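Uncharacterized protein (Bacteroides vulgatus, PDB 4Q88) probably acts as a hydrolase of glycoside hydrolase family 88, although its own substrate and reaction remain uncharacterised. Local coordinates at residues R26-H31 with L61-D66; A76-N79 with E83-S86; S86-S91 with V95-W100; H198-I201 with K205-W208; W257-S260 with Q266-G269. All coordinates share one frame; numbering follows the deposited sequence.

Interaction 1 (R26-H31 with L61-D66)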
# COMPACT_ATOMS: atom_id res chain seq x y z
N ARG A 26 20.93 -1.47 0.77
CA ARG A 26 21.22 -0.91 -0.57
C ARG A 26 20.47 0.37 -0.76
O ARG A 26 21.04 1.40 -1.15
CB ARG A 26 20.87 -1.91 -1.66
CG ARG A 26 21.22 -1.43 -3.08
CD ARG A 26 20.37 -2.10 -4.13
NE ARG A 26 20.21 -1.30 -5.35
CZ ARG A 26 19.16 -0.51 -5.64
NH1 ARG A 26 18.11 -0.36 -4.80
NH2 ARG A 26 19.17 0.14 -6.82
N TYR A 27 19.17 0.36 -0.45
CA TYR A 27 18.36 1.57 -0.67
C TYR A 27 18.85 2.75 0.20
O TYR A 27 19.05 3.86 -0.30
CB TYR A 27 16.86 1.27 -0.44
CG TYR A 27 16.04 2.46 -0.74
CD1 TYR A 27 15.66 2.72 -2.05
CD2 TYR A 27 15.69 3.35 0.24
CE1 TYR A 27 14.94 3.86 -2.35
CE2 TYR A 27 14.98 4.49 -0.05
CZ TYR A 27 14.60 4.73 -1.35
OH TYR A 27 13.88 5.85 -1.67
N GLN A 28 19.07 2.50 1.50
CA GLN A 28 19.45 3.58 2.40
C GLN A 28 20.88 4.08 2.15
O GLN A 28 21.16 5.26 2.37
CB GLN A 28 19.27 3.18 3.87
CG GLN A 28 17.81 2.92 4.21
CD GLN A 28 17.52 2.68 5.67
OE1 GLN A 28 18.39 2.77 6.52
NE2 GLN A 28 16.25 2.42 5.97
N SER A 29 21.76 3.21 1.65
CA SER A 29 23.14 3.63 1.37
C SER A 29 23.15 4.50 0.12
O SER A 29 23.96 5.40 0.01
CB SER A 29 24.08 2.42 1.20
OG SER A 29 23.80 1.71 0.00
N MSE A 30 22.24 4.22 -0.81
CA MSE A 30 22.18 4.93 -2.09
C MSE A 30 21.40 6.21 -2.06
O MSE A 30 21.65 7.09 -2.86
CB MSE A 30 21.51 4.07 -3.16
CG MSE A 30 22.45 3.07 -3.83
SE MSE A 30 21.40 2.03 -5.13
CE MSE A 30 20.86 3.45 -6.39
N HIS A 31 20.44 6.33 -1.15
CA HIS A 31 19.53 7.46 -1.14
C HIS A 31 19.50 8.15 0.22
O HIS A 31 19.23 7.52 1.24
CB HIS A 31 18.10 6.97 -1.49
CG HIS A 31 18.01 6.29 -2.81
ND1 HIS A 31 17.84 6.99 -3.99
CD2 HIS A 31 18.12 4.99 -3.16
CE1 HIS A 31 17.82 6.14 -5.00
NE2 HIS A 31 17.99 4.92 -4.52
N LEU A 61 15.48 2.89 11.84
CA LEU A 61 14.56 3.83 12.48
C LEU A 61 15.00 5.28 12.27
O LEU A 61 14.20 6.17 11.97
CB LEU A 61 14.45 3.52 13.98
CG LEU A 61 13.33 4.26 14.71
CD1 LEU A 61 12.00 3.70 14.21
CD2 LEU A 61 13.53 4.06 16.23
N GLN A 62 16.29 5.51 12.43
CA GLN A 62 16.82 6.85 12.32
C GLN A 62 16.69 7.34 10.89
O GLN A 62 16.57 8.55 10.67
CB GLN A 62 18.32 6.87 12.68
CG GLN A 62 18.86 8.29 12.83
CD GLN A 62 18.19 9.02 13.98
OE1 GLN A 62 18.01 8.45 15.04
NE2 GLN A 62 17.79 10.25 13.78
N TYR A 63 16.69 6.44 9.91
CA TYR A 63 16.46 6.87 8.51
C TYR A 63 15.07 7.50 8.35
O TYR A 63 14.92 8.56 7.68
CB TYR A 63 16.69 5.71 7.55
CG TYR A 63 16.73 6.06 6.09
CD1 TYR A 63 15.58 6.02 5.33
CD2 TYR A 63 17.93 6.35 5.44
CE1 TYR A 63 15.59 6.32 3.98
CE2 TYR A 63 17.96 6.67 4.07
CZ TYR A 63 16.76 6.65 3.34
OH TYR A 63 16.72 6.91 1.99
N SER A 64 14.05 6.87 8.92
CA SER A 64 12.69 7.42 8.90
C SER A 64 12.57 8.70 9.74
O SER A 64 11.88 9.65 9.36
CB SER A 64 11.63 6.38 9.29
OG SER A 64 11.47 5.45 8.23
N ILE A 65 13.23 8.76 10.89
CA ILE A 65 13.18 9.95 11.73
C ILE A 65 13.82 11.11 10.98
O ILE A 65 13.29 12.21 10.97
CB ILE A 65 13.90 9.73 13.08
CG1 ILE A 65 13.14 8.74 13.94
CG2 ILE A 65 14.14 11.07 13.81
CD1 ILE A 65 13.91 8.18 15.12
N ASP A 66 14.93 10.85 10.31
CA ASP A 66 15.65 11.92 9.59
C ASP A 66 14.79 12.42 8.45
O ASP A 66 14.78 13.62 8.13
CB ASP A 66 17.00 11.40 9.05
CG ASP A 66 18.05 11.22 10.13
OD1 ASP A 66 17.79 11.55 11.31
OD2 ASP A 66 19.11 10.61 9.80
O HOH W 1 15.04 8.17 0.56
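Tyr63 reaches helix 13-30 because its first torsion (chi1 -170°) swings the ring away from the main-chain nitrogen and projects the phenol toward Gln28, while the Gln28 chain leaves close to its own backbone N (chi1 -64°) and runs extended across one face of that ring. The glutamine and tyrosine chains run antiparallel, each passing over the other. Gln28 CG sits 3.6 Å from the centroid of the Tyr63 ring, almost on the ring normal, and makes a CH-pi contact. Farther along, the amide lies flat on the same aromatic surface, its plane only 6° from that of the ring, with Gln28 CD 3.5 Å from Tyr63 CG. The amide is held there from outside as well: Gln28 NE2 is hydrogen-bonded to the hydroxyl of Tyr44.

At the far end of the phenol, Tyr63 OH donates to His31 O at 2.7 Å. This carbonyl belongs to the first residue beyond the helix, and the hydroxyl meets it from above the carbonyl plane rather than on a lone pair. Water 1 donates a short bond of 2.5 Å to Tyr63 OH, and its link onward to the hydroxyl of Tyr27 is weak. Tyr27 crosses Tyr63 at about a right angle, its CE2 lying 3.6 Å from Tyr63 OH, so that the buried hydroxyl has both polar and aromatic neighbours. Helix 39-55 supplies Tyr44, which touches Tyr27 and Tyr63 alike. Such side-chain bridging between neighbouring helices is consistent with the all-helical alpha/alpha barrel of glycoside hydrolase family 88.

Interaction 2 (A76-N79 with E83-S86)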
# COMPACT_ATOMS: atom_id res chain seq x y z
N ALA A 76 2.03 18.14 2.46
CA ALA A 76 2.04 19.43 1.69
C ALA A 76 1.90 20.58 2.70
O ALA A 76 1.23 20.40 3.73
CB ALA A 76 0.93 19.48 0.70
N THR A 77 2.57 21.71 2.47
CA THR A 77 2.81 22.68 3.55
C THR A 77 1.88 23.92 3.64
O THR A 77 2.06 24.72 4.54
CB THR A 77 4.26 23.17 3.47
OG1 THR A 77 4.49 23.74 2.16
CG2 THR A 77 5.25 22.02 3.73
N SER A 78 0.91 24.11 2.73
CA SER A 78 0.06 25.31 2.77
C SER A 78 -0.64 25.50 4.11
O SER A 78 -1.26 24.54 4.65
CB SER A 78 -1.00 25.29 1.68
OG SER A 78 -1.97 26.28 2.00
N ASN A 79 -0.59 26.70 4.68
CA ASN A 79 -1.39 26.95 5.89
C ASN A 79 -2.64 27.73 5.60
O ASN A 79 -3.26 28.26 6.50
CB ASN A 79 -0.55 27.67 6.95
CG ASN A 79 0.51 26.78 7.55
OD1 ASN A 79 0.25 25.64 7.92
ND2 ASN A 79 1.71 27.30 7.65
N GLU A 83 -7.36 27.46 0.35
CA GLU A 83 -6.80 26.99 -0.94
C GLU A 83 -6.54 25.48 -1.03
O GLU A 83 -6.05 24.98 -2.07
CB GLU A 83 -5.51 27.70 -1.30
CG GLU A 83 -4.26 27.19 -0.61
CD GLU A 83 -3.02 27.99 -0.97
OE1 GLU A 83 -3.02 28.63 -2.03
OE2 GLU A 83 -2.03 27.91 -0.20
N TRP A 84 -6.80 24.75 0.05
CA TRP A 84 -6.46 23.33 0.07
C TRP A 84 -7.24 22.53 -0.99
O TRP A 84 -8.44 22.74 -1.19
CB TRP A 84 -6.70 22.71 1.46
CG TRP A 84 -5.73 23.14 2.48
CD1 TRP A 84 -4.72 24.08 2.33
CD2 TRP A 84 -5.61 22.65 3.82
NE1 TRP A 84 -4.03 24.21 3.49
CE2 TRP A 84 -4.56 23.37 4.44
CE3 TRP A 84 -6.31 21.71 4.57
CZ2 TRP A 84 -4.15 23.12 5.75
CZ3 TRP A 84 -5.94 21.49 5.89
CH2 TRP A 84 -4.86 22.19 6.47
N ARG A 85 -6.51 21.71 -1.71
CA ARG A 85 -7.06 20.89 -2.79
C ARG A 85 -6.91 19.42 -2.49
O ARG A 85 -6.05 19.00 -1.69
CB ARG A 85 -6.37 21.20 -4.09
CG ARG A 85 -6.52 22.63 -4.52
CD ARG A 85 -6.21 22.77 -5.99
NE ARG A 85 -6.85 23.99 -6.45
CZ ARG A 85 -7.47 24.14 -7.62
NH1 ARG A 85 -7.51 23.14 -8.50
NH2 ARG A 85 -8.03 25.31 -7.89
N SER A 86 -7.79 18.63 -3.12
CA SER A 86 -7.83 17.19 -2.94
C SER A 86 -7.71 16.36 -4.22
O SER A 86 -7.89 15.15 -4.18
CB SER A 86 -9.12 16.81 -2.25
OG SER A 86 -10.23 17.15 -3.05
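Within the long loop that joins helix 58-70 to helix 103-113, Ser78 faces the consecutive residues Glu83 and Trp84, and its side chain is the meeting point. Ser78 OG donates to Glu83 OE2 at 2.7 Å, and the acceptor takes the bond on its anti lone pair, turned away from OE1. The serine hydroxyl stands beside its own carbonyl carbon, opposite the amide nitrogen (chi1 165°), a rotation that leaves both Ser78 oxygens facing the indole edge. Trp84 NE1 shares its hydrogen between them: the bond to Ser78 O is 3.0 Å long and that to Ser78 OG is 3.3 Å. Both are weak, bent at the hydrogen to 133° and 130°, as expected of a single N-H divided between two acceptors.

Both loop segments also lie against helix 117-132, a neighbour in this helical fold. Arg122 of that helix touches Trp84 and also hydrogen-bonds Ser78 O through NH2, while Glu125 and Val126 pack on the indole too. The serine hydroxyl has another partner nearby, since Asn80 N is hydrogen-bonded to it.

Interaction 3 (S86-S91 with V95-W100). With EDO (1,2-ethanediol), chain D.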
# COMPACT_ATOMS: atom_id res chain seq x y z
N SER A 86 -7.79 18.63 -3.12
CA SER A 86 -7.83 17.19 -2.94
C SER A 86 -7.71 16.36 -4.22
O SER A 86 -7.89 15.15 -4.18
CB SER A 86 -9.12 16.81 -2.25
OG SER A 86 -10.23 17.15 -3.05
N THR A 87 -7.41 17.00 -5.35
CA THR A 87 -7.10 16.29 -6.58
C THR A 87 -5.59 16.19 -6.75
O THR A 87 -4.85 16.65 -5.88
CB THR A 87 -7.73 17.01 -7.77
OG1 THR A 87 -7.25 18.36 -7.78
CG2 THR A 87 -9.27 17.01 -7.64
N TYR A 88 -5.10 15.60 -7.85
CA TYR A 88 -3.63 15.42 -8.02
C TYR A 88 -2.87 16.74 -8.10
O TYR A 88 -3.19 17.57 -8.94
CB TYR A 88 -3.23 14.61 -9.27
CG TYR A 88 -1.72 14.27 -9.25
CD1 TYR A 88 -0.78 15.13 -9.81
CD2 TYR A 88 -1.26 13.10 -8.68
CE1 TYR A 88 0.58 14.84 -9.77
CE2 TYR A 88 0.09 12.78 -8.63
CZ TYR A 88 1.01 13.68 -9.15
OH TYR A 88 2.37 13.36 -9.11
N GLY A 89 -1.85 16.89 -7.28
CA GLY A 89 -0.90 18.00 -7.44
C GLY A 89 0.29 17.84 -6.54
O GLY A 89 0.24 17.09 -5.55
N GLU A 90 1.37 18.58 -6.83
CA GLU A 90 2.63 18.39 -6.11
C GLU A 90 3.11 19.67 -5.40
O GLU A 90 4.15 19.66 -4.68
CB GLU A 90 3.69 17.88 -7.08
CG GLU A 90 3.33 16.59 -7.79
CD GLU A 90 4.47 15.98 -8.62
OE1 GLU A 90 5.67 16.30 -8.41
OE2 GLU A 90 4.15 15.14 -9.46
N SER A 91 2.34 20.73 -5.55
CA SER A 91 2.69 22.03 -4.95
C SER A 91 2.04 22.08 -3.57
O SER A 91 1.24 21.18 -3.23
CB SER A 91 2.26 23.17 -5.86
OG SER A 91 0.91 23.08 -6.24
N VAL A 95 -2.99 19.74 0.09
CA VAL A 95 -2.95 19.22 1.46
C VAL A 95 -3.96 18.08 1.68
O VAL A 95 -3.70 17.18 2.48
CB VAL A 95 -3.18 20.32 2.49
CG1 VAL A 95 -3.15 19.77 3.91
CG2 VAL A 95 -2.13 21.44 2.38
N LEU A 96 -5.11 18.16 1.01
CA LEU A 96 -6.16 17.16 1.15
C LEU A 96 -6.12 16.06 0.10
O LEU A 96 -7.05 15.25 0.02
CB LEU A 96 -7.53 17.86 1.13
CG LEU A 96 -7.74 18.80 2.33
CD1 LEU A 96 -9.09 19.48 2.25
CD2 LEU A 96 -7.56 18.08 3.66
N PHE A 97 -5.03 15.99 -0.67
CA PHE A 97 -4.84 14.91 -1.64
C PHE A 97 -4.06 13.80 -0.91
O PHE A 97 -3.02 14.04 -0.31
CB PHE A 97 -4.08 15.45 -2.85
CG PHE A 97 -3.75 14.42 -3.89
CD1 PHE A 97 -4.75 13.64 -4.43
CD2 PHE A 97 -2.46 14.26 -4.32
CE1 PHE A 97 -4.44 12.70 -5.41
CE2 PHE A 97 -2.14 13.31 -5.26
CZ PHE A 97 -3.14 12.50 -5.77
N GLY A 98 -4.59 12.59 -0.89
CA GLY A 98 -4.07 11.51 -0.06
C GLY A 98 -2.62 11.13 -0.31
O GLY A 98 -1.93 10.66 0.55
N ASP A 99 -2.09 11.43 -1.50
CA ASP A 99 -0.66 11.16 -1.73
C ASP A 99 0.23 12.07 -0.84
O ASP A 99 1.41 11.78 -0.65
CB ASP A 99 -0.30 11.40 -3.21
CG ASP A 99 -0.74 10.30 -4.13
OD1 ASP A 99 -1.23 9.26 -3.64
OD2 ASP A 99 -0.54 10.49 -5.38
N TRP A 100 -0.36 13.14 -0.26
CA TRP A 100 0.36 14.02 0.68
C TRP A 100 -0.00 13.70 2.11
O TRP A 100 0.37 14.39 3.04
CB TRP A 100 0.05 15.48 0.38
CG TRP A 100 0.83 16.01 -0.78
CD1 TRP A 100 0.34 16.46 -1.98
CD2 TRP A 100 2.24 16.22 -0.81
NE1 TRP A 100 1.37 16.91 -2.76
CE2 TRP A 100 2.55 16.77 -2.07
CE3 TRP A 100 3.28 15.95 0.10
CZ2 TRP A 100 3.88 17.07 -2.46
CZ3 TRP A 100 4.60 16.27 -0.26
CH2 TRP A 100 4.88 16.83 -1.53
C1 EDO D . -9.63 20.18 -5.05
O1 EDO D . -10.81 20.04 -4.28
C2 EDO D . -9.94 20.60 -6.50
O2 EDO D . -8.72 20.55 -7.28
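Trp100 NE1 donates to Gly89 O at 3.0 Å, the hydrogen bond that ties the two segments together. It is moderately bent, with an angle of 144° at the hydrogen, and the acceptor lies near the indole plane. Beside it, Trp100 CZ2 comes within 3.4 Å of Glu90 O.

Phe97 carries the rest of the contact. A first torsion of 177° brings its ring under the chain at Thr87 and Tyr88. Tyr88 CA lies over the centre of one face, 3.7 Å from the ring centroid, in a CH-pi contact, and Thr87 O approaches that ring to 3.2 Å from Phe97 CG. The Tyr88 ring meets Phe97 at a slant, CD2 touching Phe97 CZ at 3.5 Å, and its hydroxyl donates to Glu90 OE2. Outside the segments, Trp141 stacks on Phe97, and Arg36 makes a salt bridge with Glu90 OE1. Were Phe97 an alanine, a gap would probably open under the Thr87-Tyr88 backbone, and Tyr88 and Trp141 would lose an aromatic neighbour.

A 1,2-ethanediol molecule, probably from the crystallisation liquor, shares a hydrogen bond with Thr87 OG1. The chemistry implies a loop held mainly by aromatic packing against backbone, with one indole bond fixing where its two arms meet.

Interaction 4 (H198-I201 with K205-W208)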
# COMPACT_ATOMS: atom_id res chain seq x y z
N HIS A 198 -15.52 1.00 -20.63
CA HIS A 198 -14.10 0.69 -20.90
C HIS A 198 -13.91 -0.82 -20.83
O HIS A 198 -14.40 -1.48 -19.91
CB HIS A 198 -13.20 1.35 -19.87
CG HIS A 198 -11.76 0.92 -19.97
ND1 HIS A 198 -10.92 1.32 -20.99
CD2 HIS A 198 -11.03 0.08 -19.18
CE1 HIS A 198 -9.71 0.79 -20.80
NE2 HIS A 198 -9.76 0.00 -19.74
N LYS A 199 -13.15 -1.36 -21.80
CA LYS A 199 -12.83 -2.77 -21.85
C LYS A 199 -11.36 -2.90 -22.22
O LYS A 199 -10.76 -1.96 -22.79
CB LYS A 199 -13.65 -3.50 -22.92
CG LYS A 199 -15.16 -3.40 -22.81
CD LYS A 199 -15.83 -4.35 -23.78
CE LYS A 199 -17.36 -4.31 -23.70
NZ LYS A 199 -17.89 -3.01 -24.20
N THR A 200 -10.78 -4.04 -21.88
CA THR A 200 -9.43 -4.36 -22.33
C THR A 200 -9.42 -4.63 -23.83
O THR A 200 -10.46 -4.73 -24.49
CB THR A 200 -8.83 -5.56 -21.61
OG1 THR A 200 -9.55 -6.76 -22.01
CG2 THR A 200 -8.88 -5.38 -20.07
N ILE A 201 -8.21 -4.79 -24.37
CA ILE A 201 -8.03 -5.07 -25.79
C ILE A 201 -8.76 -6.35 -26.21
O ILE A 201 -9.23 -6.49 -27.35
CB ILE A 201 -6.53 -5.25 -26.14
CG1 ILE A 201 -5.72 -3.97 -25.88
CG2 ILE A 201 -6.40 -5.57 -27.63
CD1 ILE A 201 -6.05 -2.81 -26.81
N LYS A 205 -13.08 -7.07 -18.52
CA LYS A 205 -13.02 -6.04 -17.50
C LYS A 205 -11.59 -5.74 -17.13
O LYS A 205 -10.76 -6.66 -17.03
CB LYS A 205 -13.75 -6.51 -16.27
CG LYS A 205 -15.27 -6.62 -16.49
CD LYS A 205 -16.01 -7.15 -15.26
CE LYS A 205 -17.56 -6.94 -15.45
NZ LYS A 205 -18.33 -7.25 -14.19
N ASP A 206 -11.25 -4.46 -17.04
CA ASP A 206 -9.89 -4.00 -16.80
C ASP A 206 -9.62 -3.60 -15.33
O ASP A 206 -10.00 -2.51 -14.89
CB ASP A 206 -9.58 -2.81 -17.71
CG ASP A 206 -8.09 -2.51 -17.80
OD1 ASP A 206 -7.23 -3.27 -17.27
OD2 ASP A 206 -7.81 -1.48 -18.48
N PHE A 207 -8.99 -4.51 -14.58
CA PHE A 207 -8.65 -4.32 -13.18
C PHE A 207 -7.14 -4.17 -13.05
O PHE A 207 -6.39 -5.11 -13.38
CB PHE A 207 -9.18 -5.48 -12.33
CG PHE A 207 -10.68 -5.60 -12.32
CD1 PHE A 207 -11.43 -4.67 -11.63
CD2 PHE A 207 -11.31 -6.67 -12.93
CE1 PHE A 207 -12.80 -4.77 -11.58
CE2 PHE A 207 -12.67 -6.77 -12.90
CZ PHE A 207 -13.43 -5.82 -12.23
N TRP A 208 -6.70 -2.97 -12.64
CA TRP A 208 -5.27 -2.72 -12.53
C TRP A 208 -4.68 -3.42 -11.34
O TRP A 208 -5.11 -3.17 -10.20
CB TRP A 208 -5.02 -1.23 -12.45
CG TRP A 208 -3.61 -0.80 -12.41
CD1 TRP A 208 -2.59 -1.29 -13.17
CD2 TRP A 208 -3.07 0.28 -11.65
NE1 TRP A 208 -1.41 -0.59 -12.88
CE2 TRP A 208 -1.70 0.37 -11.95
CE3 TRP A 208 -3.61 1.16 -10.69
CZ2 TRP A 208 -0.86 1.35 -11.39
CZ3 TRP A 208 -2.74 2.11 -10.08
CH2 TRP A 208 -1.39 2.17 -10.43
O HOH W 2 -13.21 -2.46 -17.63
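His198 and Asp206 form a His-carboxylate hydrogen bond across the loop that runs from strand 186-187 to helix 209-225. Among the polar contacts, this one is nearly linear: His198 NE2 donates to Asp206 OD2 at 2.8 Å with an angle of 169° at the hydrogen. The oxygen lies in the plane of the imidazole and accepts on its anti lone pair, the one turned away from OD1. Ring and carboxylate planes differ by 28°, so the two flat groups are nearly coplanar. The imidazole is brought there by its chi1 of 172°, which points CG away from the histidine's own amide nitrogen. The other carboxylate oxygen has a partner of its own, for Asp206 OD1 is hydrogen-bonded to Ser260 OG; with both oxygens engaged, the carboxylate is probably restrained from turning.

A second polar link runs through solvent between the backbones of the same two residues. Water 2 donates to His198 O at 2.8 Å and accepts from Asp206 N at 2.9 Å, so that side chain and main chain are joined in parallel.

The apolar share falls to Thr200. Its methyl packs on the aspartate, CG2 lying 3.6 Å from Asp206 CB, and also approaches the backbone of Lys205. The hydroxyl of the threonine is engaged elsewhere, with Asp263 and with the backbone N of Lys204. Lys205 itself points its amino group toward Asp181 and Glu183 in salt bridges. The imidazole edge also reaches the aspartate methylene, His198 CD2 lying 3.6 Å from Asp206 CB.

Interaction 5 (W257-S260 with Q266-G269)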
# COMPACT_ATOMS: atom_id res chain seq x y z
N TRP A 257 1.14 -11.48 -10.78
CA TRP A 257 -0.08 -11.01 -11.39
C TRP A 257 0.25 -10.02 -12.49
O TRP A 257 1.17 -9.19 -12.33
CB TRP A 257 -0.97 -10.35 -10.35
CG TRP A 257 -1.64 -11.35 -9.42
CD1 TRP A 257 -2.94 -11.79 -9.50
CD2 TRP A 257 -1.09 -11.97 -8.24
NE1 TRP A 257 -3.19 -12.67 -8.49
CE2 TRP A 257 -2.09 -12.81 -7.71
CE3 TRP A 257 0.18 -11.96 -7.63
CZ2 TRP A 257 -1.89 -13.59 -6.55
CZ3 TRP A 257 0.36 -12.70 -6.46
CH2 TRP A 257 -0.65 -13.52 -5.96
N THR A 258 -0.43 -10.11 -13.62
CA THR A 258 -0.23 -9.12 -14.70
C THR A 258 -0.95 -7.79 -14.44
O THR A 258 -1.96 -7.72 -13.71
CB THR A 258 -0.73 -9.70 -16.05
OG1 THR A 258 -2.08 -10.18 -15.93
CG2 THR A 258 0.13 -10.85 -16.47
N ARG A 259 -0.47 -6.74 -15.09
CA ARG A 259 -0.95 -5.41 -14.83
C ARG A 259 -2.47 -5.24 -15.06
O ARG A 259 -3.10 -4.48 -14.33
CB ARG A 259 -0.17 -4.43 -15.70
CG ARG A 259 1.27 -4.21 -15.22
CD ARG A 259 2.06 -3.56 -16.36
NE ARG A 259 2.49 -4.55 -17.31
CZ ARG A 259 2.98 -4.28 -18.51
NH1 ARG A 259 3.23 -2.99 -18.86
NH2 ARG A 259 3.32 -5.29 -19.32
N SER A 260 -3.04 -5.90 -16.08
CA SER A 260 -4.47 -6.05 -16.23
C SER A 260 -4.80 -7.44 -15.75
O SER A 260 -4.42 -8.44 -16.39
CB SER A 260 -4.93 -5.83 -17.70
OG SER A 260 -6.34 -5.81 -17.75
N GLN A 266 -3.11 -8.25 -22.78
CA GLN A 266 -3.10 -6.82 -22.98
C GLN A 266 -1.81 -6.17 -22.46
O GLN A 266 -1.27 -5.31 -23.11
CB GLN A 266 -4.28 -6.16 -22.30
CG GLN A 266 -4.06 -4.68 -22.19
CD GLN A 266 -5.27 -3.96 -21.79
OE1 GLN A 266 -6.26 -3.96 -22.51
NE2 GLN A 266 -5.21 -3.34 -20.62
N ALA A 267 -1.35 -6.55 -21.29
CA ALA A 267 -0.18 -5.92 -20.66
C ALA A 267 0.62 -7.08 -20.06
O ALA A 267 0.50 -7.40 -18.86
CB ALA A 267 -0.67 -4.92 -19.61
N PRO A 268 1.42 -7.77 -20.91
CA PRO A 268 1.92 -9.08 -20.56
C PRO A 268 3.12 -9.09 -19.62
O PRO A 268 3.84 -8.11 -19.49
CB PRO A 268 2.29 -9.70 -21.92
CG PRO A 268 2.67 -8.52 -22.75
CD PRO A 268 1.75 -7.41 -22.31
N GLY A 269 3.33 -10.23 -18.99
CA GLY A 269 4.61 -10.57 -18.36
C GLY A 269 4.64 -10.13 -16.91
O GLY A 269 3.69 -9.53 -16.40
O HOH W 3 1.98 -7.31 -16.69
O HOH W 4 -2.15 -7.53 -18.32
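Arg259 and the residues from Ala267 to Gly269 make the innermost shell of this contact. Arg259 NH2 donates to Pro268 O at 2.9 Å; the acceptor lies close to the guanidinium plane, although the bond is bent to 140° at the hydrogen. The methyl of Ala267 approaches one face of the same group, offset toward its rim, with CB 3.9 Å from Arg259 CZ. A bend at the third torsion (chi3 -82°) turns the guanidinium back along the opposing backbone.

Around this core come two waters. Water 3 accepts from Arg259 N at 3.0 Å and from Arg259 NE at 2.9 Å, and donates to Ala267 O at 2.6 Å and Gly269 O at 2.8 Å, so it stitches arginine backbone and side chain to two carbonyls. Water 4 accepts from Ser260 N and probably donates to Ala267 O, although it has more acceptors nearby than protons to give. The methyl of Thr258 packs against the backbone, CG2 lying 3.8 Å from Gly269 O.

Farther out, Arg259 NH2 also hydrogen-bonds Gln332 O, so a second carbonyl helps position the guanidinium. A leucine in place of Arg259 would probably leave Pro268 O and Gln332 O without their charged donor and water 3 without one of its anchors. Gln266, at the other end, binds Ile201 N through OE1. Trp257 roots residues 257-260 among the helices, touching helix 293-311 and Phe278. What results is a water-bridged loop between helix 233-249 and helix 272-287, one of the connections of this helical glycoside hydrolase fold.

How the interactions relate
Along the chain the five contacts follow one another in numerical order. Interaction 1 joins helices 13-30 and 58-70, whereas the other four lie in loops between helices. Interactions 2 and 3 share Ser86 and the loop before helix 103-113; their centres are about 8 Å apart, and a probable hydrogen bond links Arg85 O with Leu96 N. Interactions 4 and 5 come from different loops, centres about 11 Å apart, yet touch directly, so loops distant in sequence meet in space. Interactions 1 and 4 lie on opposite sides of the chain's centre, their centres about 38 Å apart. The helical scaffold thus carries two separate loop clusters, with centres of interactions 3 and 4 about 26 Å apart.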